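Local coordinates for alcohol dehydrogenase (Aeropyrum pernix, PDB 1H2B) that oxidises alcohols as a zinc-containing, NAD-binding dehydrogenase from a hyperthermophilic archaeon, at the zinc ion site and the interface of chains A and B. Sequence-based numbering; all coordinates share one arbitrary frame. Chains: chain A/B, Alcohol dehydrogenase.

Contact 1: the zinc ion site. Residues chain A 108-112, 115, 123-125. With ZN (zinc ion), chain C.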
loop_
_atom_site.group_PDB
_atom_site.type_symbol
_atom_site.label_atom_id
_atom_site.label_comp_id
_atom_site.label_asym_id
_atom_site.label_seq_id
_atom_site.Cartn_x
_atom_site.Cartn_y
_atom_site.Cartn_z
ATOM N N THR A 108 -2.645 11.863 25.151
ATOM C CA THR A 108 -3.848 11.518 24.369
ATOM C C THR A 108 -4.725 10.576 25.161
ATOM O O THR A 108 -4.236 9.869 26.031
ATOM C CB THR A 108 -3.507 10.809 23.017
ATOM O OG1 THR A 108 -2.759 9.620 23.289
ATOM C CG2 THR A 108 -2.620 11.668 22.115
ATOM N N ASP A 109 -6.009 10.535 24.801
ATOM C CA ASP A 109 -7.005 9.718 25.516
ATOM C C ASP A 109 -6.982 8.218 25.228
ATOM O O ASP A 109 -7.257 7.406 26.132
ATOM C CB ASP A 109 -8.440 10.262 25.301
ATOM C CG ASP A 109 -8.833 10.414 23.821
ATOM O OD1 ASP A 109 -8.494 9.560 22.976
ATOM O OD2 ASP A 109 -9.529 11.373 23.404
ATOM N N GLY A 110 -6.694 7.850 23.979
ATOM C CA GLY A 110 -6.732 6.460 23.560
ATOM C C GLY A 110 -8.138 5.979 23.253
ATOM O O GLY A 110 -8.340 4.786 22.972
ATOM N N THR A 111 -9.108 6.896 23.290
ATOM C CA THR A 111 -10.525 6.516 23.147
ATOM C C THR A 111 -11.132 6.893 21.801
ATOM O O THR A 111 -11.957 6.156 21.266
ATOM C CB THR A 111 -11.392 7.086 24.303
ATOM O OG1 THR A 111 -11.448 8.519 24.211
ATOM C CG2 THR A 111 -10.742 6.810 25.675
ATOM N N CYS A 112 -10.738 8.039 21.248
ATOM C CA CYS A 112 -11.303 8.463 19.962
ATOM C C CYS A 112 -10.793 7.546 18.851
ATOM O O CYS A 112 -9.870 6.755 19.064
ATOM C CB CYS A 112 -10.958 9.925 19.662
ATOM S SG CYS A 112 -9.205 10.165 19.244
ATOM N N CYS A 115 -7.058 7.498 17.789
ATOM C CA CYS A 115 -6.338 6.773 18.788
ATOM C C CYS A 115 -6.577 5.283 18.616
ATOM O O CYS A 115 -5.649 4.500 18.742
ATOM C CB CYS A 115 -6.827 7.254 20.146
ATOM S SG CYS A 115 -5.885 8.630 20.867
ATOM N N CYS A 123 -5.453 12.483 17.652
ATOM C CA CYS A 123 -6.391 12.297 18.751
ATOM C C CYS A 123 -7.139 13.582 19.037
ATOM O O CYS A 123 -6.563 14.684 19.039
ATOM C CB CYS A 123 -5.691 11.745 19.988
ATOM S SG CYS A 123 -5.090 10.066 19.703
ATOM N N GLU A 124 -8.438 13.421 19.248
ATOM C CA GLU A 124 -9.367 14.536 19.329
ATOM C C GLU A 124 -9.204 15.374 20.567
ATOM O O GLU A 124 -9.675 16.524 20.596
ATOM C CB GLU A 124 -10.805 14.022 19.226
ATOM C CG GLU A 124 -11.227 13.805 17.782
ATOM C CD GLU A 124 -12.481 12.974 17.643
ATOM O OE1 GLU A 124 -12.486 12.081 16.770
ATOM O OE2 GLU A 124 -13.461 13.217 18.395
ATOM N N ASN A 125 -8.582 14.829 21.607
ATOM C CA ASN A 125 -8.399 15.628 22.823
ATOM C C ASN A 125 -6.924 15.813 23.173
ATOM O O ASN A 125 -6.527 15.753 24.341
ATOM C CB ASN A 125 -9.193 15.038 24.007
ATOM C CG ASN A 125 -10.656 15.495 24.036
ATOM O OD1 ASN A 125 -11.036 16.496 23.412
ATOM N ND2 ASN A 125 -11.488 14.752 24.775
HETATM ZN ZN ZN C . -7.587 10.124 21.011
#
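This is the structural zinc site of the zinc-containing alcohol dehydrogenase family, a lobe loop folded around a metal distinct from the catalytic one. A:Asp109, A:Cys112 and A:Cys115 bind the ion, so a carboxylate stands where many relatives use a cysteine. One carboxylate oxygen, A:Asp109 OD1, lies 2.2 Å from ZN. A:Cys115 SG is 2.3 Å from ZN. A:Cys112 SG follows at 2.4 Å from ZN. The two sulfurs subtend 118° at the metal, the widest angle among these ligands, which together outline a distorted tetrahedron without a sound fourth corner. A:Cys123 SG, 2.8 Å from ZN, is too distant for a sound bond and makes a doubtful fourth position. A:Cys115 SG is both zinc ligand and disulfide partner of A:Cys123 SG, a combination one state would hardly hold; with the zinc only partly occupied, the model may blend a metal-loaded state and an oxidised one.

Behind the ligands, the chain turn fixes the carboxylate. A:Asp109 CG is tucked between the backbone N and C (chi1 54°), which turns OD1 back over the following residues. There it accepts amide hydrogen bonds from A:Thr111 N and A:Cys112 N, both from above the carboxylate plane, so metal and peptide N-H groups share one oxygen. The sulfur of A:Cys112 is held from the other side of the loop: the amide of A:Glu124 points almost straight (166° at H) at it, A:Glu124 N to A:Cys112 SG 3.3 Å.

Contact 2: the interface of chains A and B. Residues chain A 289-292, 304; chain B 289-292, 304.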
loop_
_atom_site.group_PDB
_atom_site.type_symbol
_atom_site.label_atom_id
_atom_site.label_comp_id
_atom_site.label_asym_id
_atom_site.label_seq_id
_atom_site.Cartn_x
_atom_site.Cartn_y
_atom_site.Cartn_z
ATOM N N GLU A 289 5.105 29.838 3.080
ATOM C CA GLU A 289 3.878 29.518 2.379
ATOM C C GLU A 289 4.174 28.738 1.134
ATOM O O GLU A 289 4.998 29.120 0.368
ATOM C CB GLU A 289 3.119 30.794 2.027
ATOM C CG GLU A 289 1.699 30.459 1.606
ATOM C CD GLU A 289 0.656 30.911 2.612
ATOM O OE1 GLU A 289 -0.513 31.047 2.207
ATOM O OE2 GLU A 289 1.010 31.152 3.796
ATOM N N LEU A 290 3.518 27.585 0.939
ATOM C CA LEU A 290 3.698 26.821 -0.287
ATOM C C LEU A 290 3.038 27.541 -1.468
ATOM O O LEU A 290 1.893 27.966 -1.326
ATOM C CB LEU A 290 3.108 25.402 -0.077
ATOM C CG LEU A 290 3.143 24.416 -1.250
ATOM C CD1 LEU A 290 4.567 24.019 -1.683
ATOM C CD2 LEU A 290 2.383 23.172 -0.802
ATOM N N ARG A 291 3.767 27.748 -2.573
ATOM C CA ARG A 291 3.236 28.454 -3.771
ATOM C C ARG A 291 3.815 27.813 -4.987
ATOM O O ARG A 291 5.040 27.802 -5.150
ATOM C CB ARG A 291 3.600 29.933 -3.794
ATOM C CG ARG A 291 3.879 30.543 -2.435
ATOM C CD ARG A 291 3.415 31.957 -2.224
ATOM N NE ARG A 291 2.321 32.035 -1.262
ATOM C CZ ARG A 291 2.342 32.758 -0.145
ATOM N NH1 ARG A 291 3.427 33.473 0.170
ATOM N NH2 ARG A 291 1.282 32.743 0.675
ATOM N N PHE A 292 2.959 27.195 -5.807
ATOM C CA PHE A 292 3.440 26.362 -6.889
ATOM C C PHE A 292 2.325 26.263 -7.926
ATOM O O PHE A 292 1.159 26.094 -7.547
ATOM C CB PHE A 292 3.843 24.998 -6.355
ATOM C CG PHE A 292 4.654 24.188 -7.304
ATOM C CD1 PHE A 292 5.989 24.491 -7.554
ATOM C CD2 PHE A 292 4.098 23.107 -7.967
ATOM C CE1 PHE A 292 6.745 23.723 -8.441
ATOM C CE2 PHE A 292 4.846 22.343 -8.845
ATOM C CZ PHE A 292 6.172 22.631 -9.081
ATOM N N PHE A 304 2.721 16.910 -2.558
ATOM C CA PHE A 304 3.288 17.643 -1.445
ATOM C C PHE A 304 2.598 17.100 -0.215
ATOM O O PHE A 304 1.366 17.150 -0.120
ATOM C CB PHE A 304 2.988 19.153 -1.564
ATOM C CG PHE A 304 3.410 19.773 -2.869
ATOM C CD1 PHE A 304 2.576 20.652 -3.523
ATOM C CD2 PHE A 304 4.628 19.479 -3.447
ATOM C CE1 PHE A 304 2.963 21.230 -4.733
ATOM C CE2 PHE A 304 5.019 20.034 -4.661
ATOM C CZ PHE A 304 4.189 20.889 -5.310
ATOM N N GLU B 289 -2.659 28.962 -8.941
ATOM C CA GLU B 289 -1.457 28.687 -8.180
ATOM C C GLU B 289 -1.806 28.195 -6.809
ATOM O O GLU B 289 -2.589 28.787 -6.140
ATOM C CB GLU B 289 -0.593 29.941 -8.081
ATOM C CG GLU B 289 0.798 29.580 -7.591
ATOM C CD GLU B 289 1.867 29.738 -8.658
ATOM O OE1 GLU B 289 3.047 29.854 -8.278
ATOM O OE2 GLU B 289 1.524 29.769 -9.868
ATOM N N LEU B 290 -1.245 27.053 -6.385
ATOM C CA LEU B 290 -1.477 26.563 -5.034
ATOM C C LEU B 290 -0.751 27.445 -4.013
ATOM O O LEU B 290 0.424 27.738 -4.226
ATOM C CB LEU B 290 -1.007 25.087 -4.955
ATOM C CG LEU B 290 -1.114 24.358 -3.611
ATOM C CD1 LEU B 290 -2.562 24.172 -3.121
ATOM C CD2 LEU B 290 -0.462 22.991 -3.799
ATOM N N ARG B 291 -1.451 27.924 -2.977
ATOM C CA ARG B 291 -0.854 28.807 -1.936
ATOM C C ARG B 291 -1.474 28.468 -0.623
ATOM O O ARG B 291 -2.694 28.590 -0.471
ATOM C CB ARG B 291 -1.095 30.286 -2.209
ATOM C CG ARG B 291 -1.335 30.637 -3.663
ATOM C CD ARG B 291 -0.757 31.939 -4.145
ATOM N NE ARG B 291 0.332 31.736 -5.095
ATOM C CZ ARG B 291 0.361 32.224 -6.332
ATOM N NH1 ARG B 291 -0.664 32.949 -6.790
ATOM N NH2 ARG B 291 1.410 31.960 -7.125
ATOM N N PHE B 292 -0.664 27.956 0.310
ATOM C CA PHE B 292 -1.204 27.395 1.531
ATOM C C PHE B 292 -0.093 27.411 2.576
ATOM O O PHE B 292 1.053 27.075 2.247
ATOM C CB PHE B 292 -1.722 25.990 1.272
ATOM C CG PHE B 292 -2.589 25.452 2.356
ATOM C CD1 PHE B 292 -3.893 25.907 2.530
ATOM C CD2 PHE B 292 -2.118 24.482 3.224
ATOM C CE1 PHE B 292 -4.702 25.394 3.545
ATOM C CE2 PHE B 292 -2.919 23.969 4.228
ATOM C CZ PHE B 292 -4.216 24.406 4.392
ATOM N N PHE B 304 -1.300 17.248 -0.846
ATOM C CA PHE B 304 -1.814 17.791 -2.087
ATOM C C PHE B 304 -1.182 16.962 -3.180
ATOM O O PHE B 304 0.050 16.890 -3.273
ATOM C CB PHE B 304 -1.390 19.265 -2.265
ATOM C CG PHE B 304 -1.749 20.163 -1.112
ATOM C CD1 PHE B 304 -0.840 21.081 -0.637
ATOM C CD2 PHE B 304 -2.982 20.089 -0.497
ATOM C CE1 PHE B 304 -1.168 21.917 0.432
ATOM C CE2 PHE B 304 -3.316 20.903 0.580
ATOM C CZ PHE B 304 -2.413 21.798 1.055
#
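Two edge strands, 289-293 of each chain, pair antiparallel across a two-fold axis, the sheet-extending contact typical of medium-chain alcohol dehydrogenase dimers and so probably the biological interface, here in the nucleotide-binding part of the fold. A:Arg291 faces its own copy at the centre of the ladder. On either side the backbone bonds come in pairs: A:Leu290 N gives to B:Phe292 O at 2.8 Å, the donor lying above the carbonyl plane, while B:Phe292 N reaches A:Leu290 O at 3.0 Å in the plane of the A:Leu290 carbonyl. The neighbouring strands 303-306 meet at A:Phe304 and B:Phe304, where each amide N lies 2.8 Å from the other residue's carbonyl O, nearly along the C=O axis.

Packing is tight between these two ladders. A:Leu290 holds CG anti to its backbone N (chi1 178°) and runs alongside B:Phe304, the two pointing opposite ways; its CD2 methyl meets the ring edge in plane, 3.8 Å from B:Phe304 CD1. Another edge contact of that ring comes from its own chain, B:Phe292 CD2 near CZ, so methyl and aromatic touch neighbouring stretches of the ring's rim.

Looser and polar is the arginine side. The A:Arg291 and B:Arg291 side chains lie nearly perpendicular, guanidinium planes 72° apart, each edge turned to the other's CB, with A:Arg291 NE 4.0 Å from B:Arg291 CB. The like charges come near, A:Arg291 NE to B:Arg291 NE being 4.3 Å, and their repulsion is likely to be eased by salt bridges within each chain, A:Arg291 NH2 to A:Glu289 OE1 at 2.9 Å. Bent at chi2, the glutamate also lays its CG beside the partner backbone, 3.5 Å from B:Phe292 O. An alanine in place of A:Glu289 would lose that carboxylate and the CG contact, and would probably leave A:Arg291 less firmly oriented and the arginine pair less well balanced in charge.

The C-alpha centres of contact 1 and contact 2 are about 30 Å apart, and the two share no residue or secondary-structure element. Contact 1 is a loop-rich site within the GroES-like sequence region and uses one chain alone, with helix 113-116 supplying a ligand. Contact 2 belongs to the zinc-binding dehydrogenase region and joins strands 289-293 and 303-306 of two chains. One probably steadies a local loop within a subunit, while the other makes a continuous sheet between subunits of the deposited tetramer, probably a biological pairing. Both may add rigidity to this hyperthermophilic enzyme, though the structure alone does not show any coupling between them.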